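Local structure of N-acetylgalactosaminyltransferase 7 (Homo sapiens, 6IWR) at residues T54-T59 and E335-F340; F60-P65 and L254-S259; T162-V167 and D199-L204; K210-E215 and A228-L233. The protein is a two-domain glycosyltransferase that couples a GT-A catalytic fold to a ricin-type beta-trefoil lectin domain. One frame throughout, in Å; residues are numbered along the deposited sequence.

Contact 1 (T54-T59 and E335-F340)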
loop_
_atom_site.group_PDB
_atom_site.type_symbol
_atom_site.label_atom_id
_atom_site.label_comp_id
_atom_site.label_asym_id
_atom_site.label_seq_id
_atom_site.Cartn_x
_atom_site.Cartn_y
_atom_site.Cartn_z
ATOM N N THR A 54 49.510 6.418 1.943
ATOM C CA THR A 54 49.133 6.272 3.346
ATOM C C THR A 54 48.346 7.490 3.791
ATOM O O THR A 54 48.546 8.593 3.281
ATOM C CB THR A 54 50.367 6.133 4.242
ATOM O OG1 THR A 54 51.489 6.725 3.576
ATOM C CG2 THR A 54 50.641 4.680 4.556
ATOM N N PHE A 55 47.481 7.301 4.784
ATOM C CA PHE A 55 46.796 8.450 5.353
ATOM C C PHE A 55 47.722 9.184 6.306
ATOM O O PHE A 55 48.645 8.598 6.878
ATOM C CB PHE A 55 45.510 8.032 6.060
ATOM C CG PHE A 55 44.558 7.335 5.157
ATOM C CD1 PHE A 55 44.076 7.969 4.035
ATOM C CD2 PHE A 55 44.178 6.041 5.400
ATOM C CE1 PHE A 55 43.216 7.322 3.166
ATOM C CE2 PHE A 55 43.306 5.393 4.555
ATOM C CZ PHE A 55 42.828 6.037 3.432
ATOM N N LYS A 56 47.484 10.486 6.453
ATOM C CA LYS A 56 48.362 11.317 7.268
ATOM C C LYS A 56 48.318 10.829 8.717
ATOM O O LYS A 56 47.277 10.360 9.179
ATOM C CB LYS A 56 47.955 12.792 7.146
ATOM C CG LYS A 56 48.178 13.402 5.760
ATOM C CD LYS A 56 47.740 14.836 5.695
ATOM C CE LYS A 56 47.986 15.447 4.323
ATOM N NZ LYS A 56 47.540 16.901 4.177
ATOM N N PRO A 57 49.426 10.873 9.447
ATOM C CA PRO A 57 49.464 10.226 10.770
ATOM C C PRO A 57 48.750 11.047 11.834
ATOM O O PRO A 57 48.538 12.253 11.693
ATOM C CB PRO A 57 50.963 10.143 11.069
ATOM C CG PRO A 57 51.498 11.384 10.366
ATOM C CD PRO A 57 50.749 11.391 9.058
ATOM N N GLN A 58 48.393 10.371 12.927
ATOM C CA GLN A 58 47.824 11.074 14.070
ATOM C C GLN A 58 48.866 11.978 14.718
ATOM O O GLN A 58 49.955 11.535 15.095
ATOM C CB GLN A 58 47.277 10.090 15.104
ATOM C CG GLN A 58 46.661 10.742 16.330
ATOM C CD GLN A 58 45.244 11.205 16.090
ATOM O OE1 GLN A 58 44.799 12.228 16.626
ATOM N NE2 GLN A 58 44.514 10.442 15.294
ATOM N N THR A 59 48.522 13.252 14.841
ATOM C CA THR A 59 49.367 14.239 15.493
ATOM C C THR A 59 48.790 14.712 16.818
ATOM O O THR A 59 49.542 15.031 17.742
ATOM C CB THR A 59 49.558 15.430 14.557
ATOM O OG1 THR A 59 48.449 16.321 14.683
ATOM C CG2 THR A 59 49.597 14.946 13.134
ATOM N N GLU A 335 36.699 12.853 10.749
ATOM C CA GLU A 335 37.664 13.933 10.675
ATOM C C GLU A 335 37.679 14.475 9.250
ATOM O O GLU A 335 37.625 13.719 8.277
ATOM C CB GLU A 335 39.037 13.441 11.102
ATOM C CG GLU A 335 39.996 14.529 11.504
ATOM C CD GLU A 335 41.284 14.455 10.706
ATOM O OE1 GLU A 335 41.179 14.397 9.457
ATOM O OE2 GLU A 335 42.384 14.429 11.335
ATOM N N ARG A 336 37.682 15.782 9.108
ATOM C CA ARG A 336 37.456 16.387 7.815
ATOM C C ARG A 336 38.497 16.077 6.750
ATOM O O ARG A 336 38.170 15.864 5.608
ATOM C CB ARG A 336 37.294 17.887 7.978
ATOM C CG ARG A 336 36.758 18.565 6.749
ATOM C CD ARG A 336 36.986 20.040 6.828
ATOM N NE ARG A 336 36.539 20.714 5.638
ATOM C CZ ARG A 336 37.358 21.170 4.717
ATOM N NH1 ARG A 336 38.648 20.996 4.865
ATOM N NH2 ARG A 336 36.886 21.778 3.656
ATOM N N GLU A 337 39.756 16.082 7.134
ATOM C CA GLU A 337 40.817 15.744 6.221
ATOM C C GLU A 337 40.712 14.303 5.768
ATOM O O GLU A 337 40.946 13.995 4.618
ATOM C CB GLU A 337 42.157 15.983 6.892
ATOM C CG GLU A 337 43.011 17.022 6.210
ATOM C CD GLU A 337 44.466 16.915 6.596
ATOM O OE1 GLU A 337 44.757 16.825 7.807
ATOM O OE2 GLU A 337 45.317 16.924 5.686
ATOM N N PHE A 338 40.379 13.423 6.697
ATOM C CA PHE A 338 40.275 12.008 6.410
ATOM C C PHE A 338 39.187 11.681 5.404
ATOM O O PHE A 338 39.406 10.926 4.488
ATOM C CB PHE A 338 40.015 11.259 7.699
ATOM C CG PHE A 338 39.995 9.785 7.541
ATOM C CD1 PHE A 338 41.094 9.118 7.070
ATOM C CD2 PHE A 338 38.880 9.071 7.869
ATOM C CE1 PHE A 338 41.075 7.759 6.925
ATOM C CE2 PHE A 338 38.856 7.711 7.735
ATOM C CZ PHE A 338 39.953 7.057 7.258
ATOM N N PHE A 339 38.020 12.283 5.566
ATOM C CA PHE A 339 36.996 12.239 4.540
ATOM C C PHE A 339 37.557 12.710 3.201
ATOM O O PHE A 339 37.325 12.079 2.165
ATOM C CB PHE A 339 35.804 13.090 4.961
ATOM C CG PHE A 339 34.561 12.759 4.229
ATOM C CD1 PHE A 339 34.431 11.534 3.613
ATOM C CD2 PHE A 339 33.523 13.668 4.148
ATOM C CE1 PHE A 339 33.280 11.215 2.943
ATOM C CE2 PHE A 339 32.366 13.363 3.475
ATOM C CZ PHE A 339 32.240 12.130 2.873
ATOM N N PHE A 340 38.319 13.810 3.192
ATOM C CA PHE A 340 38.916 14.201 1.918
ATOM C C PHE A 340 39.947 13.178 1.456
ATOM O O PHE A 340 39.965 12.812 0.273
ATOM C CB PHE A 340 39.502 15.608 1.986
ATOM C CG PHE A 340 38.470 16.663 1.820
ATOM C CD1 PHE A 340 38.101 17.107 0.556
ATOM C CD2 PHE A 340 37.798 17.159 2.924
ATOM C CE1 PHE A 340 37.099 18.060 0.398
ATOM C CE2 PHE A 340 36.810 18.101 2.777
ATOM C CZ PHE A 340 36.459 18.562 1.507
#
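An N-terminal extended segment lies over the first turn of helix 336-342 in the GT-A fold, and two neighbouring residues of that segment, Phe55 and Lys56, make the contact, with Phe338 and Glu337 respectively. The apolar half is a T-shaped (edge-to-face) stack: Phe338 turns its ring edge to the face of Phe55, with the planes at 79° and the centroids 5.2 Å apart. Phe338 CE1 is the atom that does the touching. It sits over the centre of the Phe55 ring, 3.9 Å from Phe55 CD2. Phe338 holds CG anti to its own N (chi1 -176°), which swings the ring from the helix toward Phe55. Beside the stack, Lys56 stretches out its whole chain and crosses Glu337 at about a right angle, ending in a salt bridge of 2.7 Å between Lys56 NZ and Glu337 OE2. The ammonium meets that oxygen nearly along the C-O axis. This bridge joins two exposed residues, whereas Phe338 is buried. Around the pair, Phe55 also meets the His445 ring, and Lys56 N donates to Glu341 OE2 one turn further along the helix. The start of the helix is fixed by Glu335 at the N-cap position. Its carboxylate has a second partner in Arg262, and its OE1 accepts Phe338 N at 3.0 Å, tying the cap to the residue that carries the stacked ring.

Contact 2 (F60-P65 and L254-S259)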
loop_
_atom_site.group_PDB
_atom_site.type_symbol
_atom_site.label_atom_id
_atom_site.label_comp_id
_atom_site.label_asym_id
_atom_site.label_seq_id
_atom_site.Cartn_x
_atom_site.Cartn_y
_atom_site.Cartn_z
ATOM N N PHE A 60 47.466 14.750 16.900
ATOM C CA PHE A 60 46.712 15.015 18.119
ATOM C C PHE A 60 46.920 13.881 19.125
ATOM O O PHE A 60 46.768 12.704 18.782
ATOM C CB PHE A 60 45.235 15.104 17.704
ATOM C CG PHE A 60 44.414 16.070 18.477
ATOM C CD1 PHE A 60 44.423 17.428 18.158
ATOM C CD2 PHE A 60 43.592 15.624 19.496
ATOM C CE1 PHE A 60 43.643 18.350 18.876
ATOM C CE2 PHE A 60 42.812 16.520 20.204
ATOM C CZ PHE A 60 42.836 17.896 19.895
ATOM N N THR A 61 47.247 14.210 20.372
ATOM C CA THR A 61 47.250 13.200 21.431
ATOM C C THR A 61 45.924 13.261 22.186
ATOM O O THR A 61 45.545 14.328 22.670
ATOM C CB THR A 61 48.404 13.398 22.414
ATOM O OG1 THR A 61 49.608 13.725 21.705
ATOM C CG2 THR A 61 48.610 12.133 23.263
ATOM N N TYR A 62 45.226 12.126 22.308
ATOM C CA TYR A 62 43.968 12.092 23.048
ATOM C C TYR A 62 43.772 10.727 23.700
ATOM O O TYR A 62 44.091 9.697 23.113
ATOM C CB TYR A 62 42.781 12.452 22.138
ATOM C CG TYR A 62 41.477 12.682 22.875
ATOM C CD1 TYR A 62 41.133 13.944 23.360
ATOM C CD2 TYR A 62 40.579 11.639 23.087
ATOM C CE1 TYR A 62 39.937 14.157 24.050
ATOM C CE2 TYR A 62 39.366 11.848 23.769
ATOM C CZ TYR A 62 39.057 13.102 24.252
ATOM O OH TYR A 62 37.876 13.309 24.946
ATOM N N HIS A 63 43.256 10.724 24.919
ATOM C CA HIS A 63 43.109 9.521 25.729
ATOM C C HIS A 63 41.645 9.129 25.862
ATOM O O HIS A 63 40.781 9.979 26.094
ATOM C CB HIS A 63 43.686 9.730 27.127
ATOM C CG HIS A 63 45.053 10.332 27.126
ATOM N ND1 HIS A 63 46.197 9.567 27.198
ATOM C CD2 HIS A 63 45.462 11.620 27.060
ATOM C CE1 HIS A 63 47.253 10.360 27.173
ATOM N NE2 HIS A 63 46.836 11.611 27.094
ATOM N N ASP A 64 41.379 7.834 25.754
ATOM C CA ASP A 64 40.015 7.354 25.859
ATOM C C ASP A 64 39.412 7.773 27.191
ATOM O O ASP A 64 40.135 7.991 28.159
ATOM C CB ASP A 64 39.971 5.837 25.729
ATOM C CG ASP A 64 40.304 5.387 24.338
ATOM O OD1 ASP A 64 39.980 6.158 23.401
ATOM O OD2 ASP A 64 40.910 4.306 24.183
ATOM N N PRO A 65 38.090 7.897 27.265
ATOM C CA PRO A 65 37.463 8.284 28.530
ATOM C C PRO A 65 37.506 7.140 29.528
ATOM O O PRO A 65 37.936 6.028 29.236
ATOM C CB PRO A 65 36.026 8.638 28.123
ATOM C CG PRO A 65 35.789 7.839 26.896
ATOM C CD PRO A 65 37.102 7.807 26.173
ATOM N N LEU A 254 30.625 11.023 20.742
ATOM C CA LEU A 254 30.742 10.875 19.294
ATOM C C LEU A 254 32.110 11.316 18.781
ATOM O O LEU A 254 32.670 10.697 17.868
ATOM C CB LEU A 254 29.640 11.671 18.599
ATOM C CG LEU A 254 29.499 11.508 17.086
ATOM C CD1 LEU A 254 28.737 10.265 16.752
ATOM C CD2 LEU A 254 28.800 12.686 16.517
ATOM N N VAL A 255 32.669 12.388 19.340
ATOM C CA VAL A 255 33.954 12.867 18.839
ATOM C C VAL A 255 35.164 12.364 19.629
ATOM O O VAL A 255 36.312 12.571 19.199
ATOM C CB VAL A 255 33.928 14.402 18.793
ATOM C CG1 VAL A 255 35.217 14.935 18.213
ATOM C CG2 VAL A 255 32.750 14.855 17.960
ATOM N N ALA A 256 34.968 11.715 20.758
ATOM C CA ALA A 256 36.127 11.187 21.468
ATOM C C ALA A 256 36.883 10.171 20.621
ATOM O O ALA A 256 38.106 10.312 20.457
ATOM C CB ALA A 256 35.696 10.599 22.819
ATOM N N PRO A 257 36.249 9.157 20.045
ATOM C CA PRO A 257 37.045 8.164 19.300
ATOM C C PRO A 257 37.829 8.776 18.147
ATOM O O PRO A 257 38.998 8.418 17.950
ATOM C CB PRO A 257 36.005 7.132 18.837
ATOM C CG PRO A 257 34.679 7.615 19.332
ATOM C CD PRO A 257 34.835 8.795 20.201
ATOM N N ILE A 258 37.243 9.725 17.408
ATOM C CA ILE A 258 37.966 10.369 16.306
ATOM C C ILE A 258 39.161 11.155 16.825
ATOM O O ILE A 258 40.171 11.305 16.130
ATOM C CB ILE A 258 37.028 11.284 15.496
ATOM C CG1 ILE A 258 35.730 10.542 15.160
ATOM C CG2 ILE A 258 37.721 11.788 14.243
ATOM C CD1 ILE A 258 34.687 11.420 14.579
ATOM N N SER A 259 39.069 11.668 18.047
ATOM C CA SER A 259 40.175 12.424 18.620
ATOM C C SER A 259 41.341 11.522 19.032
ATOM O O SER A 259 42.491 11.962 18.983
ATOM C CB SER A 259 39.674 13.255 19.801
ATOM O OG SER A 259 38.507 13.999 19.447
#
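Tyr62 lies against Ser259 and Ala256 on helix 251-260 of the GT-A fold, and packing without any direct hydrogen bond joins the N-terminal loop to this helix. At the root of the side chain, Tyr62 CB rests beside the backbone carbonyl Ser259 O, 3.2 Å away. With CG anti to the backbone N (chi1 -170°), the ring runs along the helix surface. Tyr62 CG is 3.6 Å from Ser259 CB, a carbon that lies over one ring face, shifted toward the rim, in a CH-pi contact 20° off the ring normal. Further out, Tyr62 CD2 passes Ala256 O at 3.8 Å, and Tyr62 CE2 reaches the methyl Ala256 CB at 4.0 Å. The tip, Tyr62 OH, takes part in a weak hydrogen bond with Asp143 N, and Asn145 and Leu146 of the same loop also touch the side chain. Phe60 adds a looser touch to Ser259 O. The helix is kinked here: Pro257 N has no hydrogen to give, and Ile258 N makes no bond to the preceding turn. Ser259 restores the link twice over, its N and hydroxyl reaching Val255 O from opposite faces of the carbonyl plane, with Ser259 OG 2.6 Å from Val255 O.

Contact 3 (T162-V167 and D199-L204)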
loop_
_atom_site.group_PDB
_atom_site.type_symbol
_atom_site.label_atom_id
_atom_site.label_comp_id
_atom_site.label_asym_id
_atom_site.label_seq_id
_atom_site.Cartn_x
_atom_site.Cartn_y
_atom_site.Cartn_z
ATOM N N THR A 162 10.614 21.857 11.585
ATOM C CA THR A 162 11.509 20.715 11.709
ATOM C C THR A 162 12.960 21.112 11.425
ATOM O O THR A 162 13.877 20.653 12.111
ATOM C CB THR A 162 11.053 19.579 10.786
ATOM O OG1 THR A 162 10.749 20.101 9.488
ATOM C CG2 THR A 162 9.820 18.906 11.357
ATOM N N LEU A 163 13.192 21.972 10.437
ATOM C CA LEU A 163 14.557 22.384 10.120
ATOM C C LEU A 163 15.162 23.181 11.267
ATOM O O LEU A 163 16.305 22.932 11.678
ATOM C CB LEU A 163 14.576 23.214 8.833
ATOM C CG LEU A 163 15.925 23.849 8.466
ATOM C CD1 LEU A 163 17.003 22.776 8.498
ATOM C CD2 LEU A 163 15.894 24.551 7.098
ATOM N N MET A 164 14.399 24.135 11.810
ATOM C CA MET A 164 14.975 25.012 12.817
ATOM C C MET A 164 15.074 24.309 14.167
ATOM O O MET A 164 15.920 24.682 14.996
ATOM C CB MET A 164 14.173 26.310 12.918
ATOM C CG MET A 164 14.312 27.261 11.720
ATOM S SD MET A 164 15.962 27.456 10.978
ATOM C CE MET A 164 16.937 27.885 12.380
ATOM N N ARG A 165 14.265 23.271 14.396
ATOM C CA ARG A 165 14.404 22.530 15.646
ATOM C C ARG A 165 15.670 21.685 15.635
ATOM O O ARG A 165 16.323 21.529 16.675
ATOM C CB ARG A 165 13.169 21.672 15.915
ATOM C CG ARG A 165 13.192 20.908 17.259
ATOM C CD ARG A 165 11.768 20.653 17.847
ATOM N NE ARG A 165 10.864 20.156 16.815
ATOM C CZ ARG A 165 9.760 20.760 16.395
ATOM N NH1 ARG A 165 9.059 20.196 15.415
ATOM N NH2 ARG A 165 9.336 21.894 16.946
ATOM N N THR A 166 16.050 21.147 14.468
ATOM C CA THR A 166 17.335 20.462 14.369
ATOM C C THR A 166 18.452 21.381 14.843
ATOM O O THR A 166 19.232 21.044 15.745
ATOM C CB THR A 166 17.617 20.050 12.928
ATOM O OG1 THR A 166 16.465 19.433 12.345
ATOM C CG2 THR A 166 18.809 19.097 12.873
ATOM N N VAL A 167 18.516 22.565 14.223
ATOM C CA VAL A 167 19.531 23.557 14.536
ATOM C C VAL A 167 19.428 23.994 15.992
ATOM O O VAL A 167 20.429 24.016 16.722
ATOM C CB VAL A 167 19.412 24.752 13.566
ATOM C CG1 VAL A 167 20.294 25.915 14.030
ATOM C CG2 VAL A 167 19.805 24.326 12.142
ATOM N N ASP A 199 17.317 33.435 5.488
ATOM C CA ASP A 199 18.504 34.277 5.592
ATOM C C ASP A 199 18.388 35.245 6.752
ATOM O O ASP A 199 19.335 35.419 7.525
ATOM C CB ASP A 199 18.719 35.045 4.303
ATOM C CG ASP A 199 19.214 34.179 3.221
ATOM O OD1 ASP A 199 20.283 33.569 3.411
ATOM O OD2 ASP A 199 18.531 34.092 2.189
ATOM N N GLU A 200 17.218 35.862 6.910
ATOM C CA GLU A 200 17.051 36.868 7.949
ATOM C C GLU A 200 16.974 36.234 9.337
ATOM O O GLU A 200 17.649 36.689 10.272
ATOM C CB GLU A 200 15.817 37.713 7.650
ATOM C CG GLU A 200 15.973 39.175 8.035
ATOM C CD GLU A 200 17.075 39.867 7.264
ATOM O OE1 GLU A 200 17.276 39.557 6.061
ATOM O OE2 GLU A 200 17.741 40.724 7.877
ATOM N N TYR A 201 16.180 35.166 9.490
ATOM C CA TYR A 201 16.079 34.488 10.786
ATOM C C TYR A 201 17.454 34.099 11.316
ATOM O O TYR A 201 17.809 34.370 12.470
ATOM C CB TYR A 201 15.205 33.235 10.653
ATOM C CG TYR A 201 15.069 32.453 11.951
ATOM C CD1 TYR A 201 14.109 32.824 12.896
ATOM C CD2 TYR A 201 15.908 31.378 12.249
ATOM C CE1 TYR A 201 13.967 32.150 14.088
ATOM C CE2 TYR A 201 15.763 30.690 13.435
ATOM C CZ TYR A 201 14.780 31.088 14.357
ATOM O OH TYR A 201 14.615 30.431 15.557
ATOM N N ILE A 202 18.240 33.460 10.469
ATOM C CA ILE A 202 19.515 32.831 10.781
ATOM C C ILE A 202 20.483 33.813 11.429
ATOM O O ILE A 202 21.429 33.402 12.107
ATOM C CB ILE A 202 20.049 32.225 9.473
ATOM C CG1 ILE A 202 19.562 30.801 9.388
ATOM C CG2 ILE A 202 21.531 32.311 9.344
ATOM C CD1 ILE A 202 19.667 30.127 10.684
ATOM N N LYS A 203 20.248 35.118 11.232
ATOM C CA LYS A 203 21.042 36.138 11.911
ATOM C C LYS A 203 20.945 36.007 13.426
ATOM O O LYS A 203 21.783 36.554 14.151
ATOM C CB LYS A 203 20.606 37.535 11.439
ATOM C CG LYS A 203 21.085 37.852 10.015
ATOM C CD LYS A 203 20.723 39.236 9.528
ATOM C CE LYS A 203 20.726 39.299 8.010
ATOM N NZ LYS A 203 20.388 40.638 7.445
ATOM N N LEU A 204 19.952 35.259 13.909
ATOM C CA LEU A 204 19.767 35.012 15.336
ATOM C C LEU A 204 21.052 34.581 16.039
ATOM O O LEU A 204 21.229 34.849 17.230
ATOM C CB LEU A 204 18.685 33.945 15.496
ATOM C CG LEU A 204 17.946 33.698 16.805
ATOM C CD1 LEU A 204 17.810 32.186 16.990
ATOM C CD2 LEU A 204 18.601 34.362 18.011
#
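In the helix that brings Met164 up to Tyr201, the carbonyl oxygen Thr162 O is gripped twice: by Thr166 N at 3.2 Å, the ordinary helical bond, and by the hydroxyl Thr166 OG1 at 2.9 Å. The two donors come from opposite faces of the carbonyl plane, and the hydroxyl is tilted 21° from that plane. Thr166 OG1 in turn has a partner in Cys244 N, so this side of helix 160-173 is pinned by polar bonds. Met164 looks the other way, and there the helix packs on helix 197-201 mainly through apolar atoms, two elements of the GT-A fold whose further neighbours are strands of the sheet: Val167 leans on Ile153 of strand 149-155 and Ile202 on Val209 of strand 209-213. Met164 does all the touching from its helix. Its chain is bent at both chi2 (-40°) and chi3, which folds the methyl round toward the partner segment, and it slides past Tyr201 in the opposite direction. The Met-aromatic contact is oblique: Met164 SD stands 4.9 Å from the centroid of the Tyr201 ring, 54° off the normal. The methyl is closer, against the CD2-CE2 side of the ring, with Met164 CE 3.6 Å from Tyr201 CD2 and nearer still to CE2. The hydroxyl next to the touched CE2 corner is engaged too: Tyr201 OH bonds to His168 NE2. Trp160 makes an edge-to-face pair with the same ring. The Met164 methyl is shared between two residues, for CE also meets the branch end Ile202 CD1 at 3.9 Å.

Contact 4 (K210-E215 and A228-L233)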
loop_
_atom_site.group_PDB
_atom_site.type_symbol
_atom_site.label_atom_id
_atom_site.label_comp_id
_atom_site.label_asym_id
_atom_site.label_seq_id
_atom_site.Cartn_x
_atom_site.Cartn_y
_atom_site.Cartn_z
ATOM N N LYS A 210 25.123 29.216 8.966
ATOM C CA LYS A 210 25.230 29.800 7.646
ATOM C C LYS A 210 24.568 28.840 6.667
ATOM O O LYS A 210 24.444 27.639 6.937
ATOM C CB LYS A 210 26.711 30.098 7.288
ATOM C CG LYS A 210 27.720 29.021 7.733
ATOM C CD LYS A 210 29.191 29.456 7.652
ATOM C CE LYS A 210 29.582 30.444 8.777
ATOM N NZ LYS A 210 30.401 29.827 9.860
ATOM N N VAL A 211 24.083 29.388 5.555
ATOM C CA VAL A 211 23.426 28.602 4.524
ATOM C C VAL A 211 24.147 28.865 3.221
ATOM O O VAL A 211 24.550 29.994 2.950
ATOM C CB VAL A 211 21.927 28.944 4.393
ATOM C CG1 VAL A 211 21.740 30.402 3.992
ATOM C CG2 VAL A 211 21.271 28.011 3.396
ATOM N N PHE A 212 24.313 27.825 2.423
ATOM C CA PHE A 212 24.837 27.956 1.075
ATOM C C PHE A 212 23.851 27.290 0.139
ATOM O O PHE A 212 23.409 26.168 0.403
ATOM C CB PHE A 212 26.227 27.327 0.923
ATOM C CG PHE A 212 27.284 27.964 1.793
ATOM C CD1 PHE A 212 27.578 29.308 1.682
ATOM C CD2 PHE A 212 27.990 27.203 2.715
ATOM C CE1 PHE A 212 28.546 29.887 2.477
ATOM C CE2 PHE A 212 28.969 27.780 3.524
ATOM C CZ PHE A 212 29.250 29.129 3.399
ATOM N N ARG A 213 23.488 27.999 -0.927
ATOM C CA ARG A 213 22.561 27.520 -1.940
ATOM C C ARG A 213 23.296 26.811 -3.066
ATOM O O ARG A 213 24.369 27.238 -3.499
ATOM C CB ARG A 213 21.770 28.677 -2.529
ATOM C CG ARG A 213 20.450 28.893 -1.902
ATOM C CD ARG A 213 20.585 29.406 -0.488
ATOM N NE ARG A 213 19.299 29.300 0.207
ATOM C CZ ARG A 213 18.888 30.167 1.117
ATOM N NH1 ARG A 213 19.655 31.204 1.432
ATOM N NH2 ARG A 213 17.713 30.017 1.688
ATOM N N ASN A 214 22.686 25.737 -3.557
ATOM C CA ASN A 214 23.147 25.022 -4.736
ATOM C C ASN A 214 22.430 25.561 -5.962
ATOM O O ASN A 214 21.239 25.866 -5.902
ATOM C CB ASN A 214 22.890 23.521 -4.597
ATOM C CG ASN A 214 23.838 22.866 -3.635
ATOM O OD1 ASN A 214 24.875 23.427 -3.304
ATOM N ND2 ASN A 214 23.497 21.667 -3.188
ATOM N N GLU A 215 23.159 25.671 -7.078
ATOM C CA GLU A 215 22.581 26.264 -8.281
ATOM C C GLU A 215 21.656 25.286 -8.996
ATOM O O GLU A 215 20.728 25.702 -9.695
ATOM C CB GLU A 215 23.695 26.744 -9.207
ATOM C CG GLU A 215 24.556 27.852 -8.615
ATOM C CD GLU A 215 25.961 27.873 -9.200
ATOM O OE1 GLU A 215 26.333 26.888 -9.889
ATOM O OE2 GLU A 215 26.694 28.866 -8.969
ATOM N N ALA A 228 30.937 19.123 2.726
ATOM C CA ALA A 228 32.324 18.977 3.165
ATOM C C ALA A 228 33.193 20.116 2.648
ATOM O O ALA A 228 34.134 20.540 3.324
ATOM C CB ALA A 228 32.894 17.632 2.713
ATOM N N GLN A 229 32.883 20.641 1.467
ATOM C CA GLN A 229 33.768 21.624 0.858
ATOM C C GLN A 229 33.475 23.039 1.340
ATOM O O GLN A 229 34.392 23.860 1.460
ATOM C CB GLN A 229 33.656 21.528 -0.651
ATOM C CG GLN A 229 33.938 20.152 -1.096
ATOM C CD GLN A 229 33.719 19.961 -2.569
ATOM O OE1 GLN A 229 32.706 20.390 -3.124
ATOM N NE2 GLN A 229 34.670 19.297 -3.219
ATOM N N LYS A 230 32.217 23.340 1.627
ATOM C CA LYS A 230 31.844 24.666 2.086
ATOM C C LYS A 230 31.897 24.798 3.596
ATOM O O LYS A 230 31.716 25.906 4.108
ATOM C CB LYS A 230 30.448 25.036 1.562
ATOM C CG LYS A 230 30.455 25.392 0.058
ATOM C CD LYS A 230 29.130 25.058 -0.609
ATOM C CE LYS A 230 28.982 25.775 -1.938
ATOM N NZ LYS A 230 29.592 27.137 -1.859
ATOM N N ALA A 231 32.161 23.710 4.313
ATOM C CA ALA A 231 32.168 23.721 5.774
ATOM C C ALA A 231 33.615 23.500 6.171
ATOM O O ALA A 231 34.073 22.367 6.293
ATOM C CB ALA A 231 31.254 22.663 6.365
ATOM N N LYS A 232 34.332 24.601 6.368
ATOM C CA LYS A 232 35.783 24.575 6.407
ATOM C C LYS A 232 36.369 24.762 7.795
ATOM O O LYS A 232 37.547 24.447 7.988
ATOM C CB LYS A 232 36.344 25.673 5.511
ATOM C CG LYS A 232 35.875 25.612 4.099
ATOM C CD LYS A 232 36.026 26.975 3.503
ATOM C CE LYS A 232 36.275 26.912 2.026
ATOM N NZ LYS A 232 37.431 27.818 1.750
ATOM N N LEU A 233 35.575 25.251 8.759
ATOM C CA LEU A 233 36.084 25.682 10.060
ATOM C C LEU A 233 36.351 24.532 11.030
ATOM O O LEU A 233 37.238 24.638 11.880
ATOM C CB LEU A 233 35.091 26.625 10.699
ATOM C CG LEU A 233 35.088 28.095 10.353
ATOM C CD1 LEU A 233 35.736 28.355 9.020
ATOM C CD2 LEU A 233 33.656 28.570 10.376
#
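Lys210 opens the contact at the start of the segment, its ammonium Lys210 NZ lying 3.5 Å from the methyl Leu233 CD2. Its CG sits between the backbone N and the carbonyl carbon (chi1 40°), and the chain bends again at chi3 and chi4. Its charge is answered by a salt bridge to Glu181 on the adjacent strand. The other carboxylate oxygen of Glu181 accepts from Leu233 N, so one acid on strand 179-186 serves both segments. Strand 209-213, helix 219-230 and strand 236-240 form a beta-alpha-beta crossover of the Rossmann-like GT-A core, and the contact joins the crossover's first strand to the end of its helix. Two residues on, Phe212 again points toward the helix and carries most of the packing. Phe212 CD2 meets Lys230 CB at 3.5 Å, and Phe212 CE2 approaches the carbonyl Lys230 O at 3.4 Å, close to where the helix finishes and Ala231 leaves helical geometry. The aliphatic part of Lys230 continues alongside, with Lys230 CD 4.0 Å from Phe212 CB. Only chi4 bends that otherwise extended chain, and Lys230 NZ ends 4.9 Å from the Phe212 centroid, 28° off the ring normal, in an off-centre cation-pi contact. Past the strand, Asn214 is engaged by Asp187 rather than by the helix. With no hydrogen bond across the two segments, the apolar surface comes from the Phe212 ring, the Lys230 methylenes and a leucine methyl; the ammonium of Lys230 probably draws some electrostatic benefit from the ring, while that of Lys210 is probably balanced by Glu181.

Overall arrangement
The four contacts spread around the GT-A domain. Contacts 1 and 2 are successive parts of one N-terminal loop laid over two helices; their centres are 14 Å apart, and Glu335 CB packs 3.8 Å from Ile258 CG2. Helix 336-342 also links contact 1 to contact 4, 21 Å away between centres: Arg336 NH2 reaches Ala228 O at 3.0 Å, a probable hydrogen bond. Contacts 3 and 4 are joined by a salt bridge, Asp199 OD1 to Arg213 NH1 at 3.1 Å, so strand 209-213 ties helix 197-201 to helix 219-230. Contact 3 is remote from the loop: its nearest atoms lie about 17 Å from contact 1 and about 12 Å from contact 2.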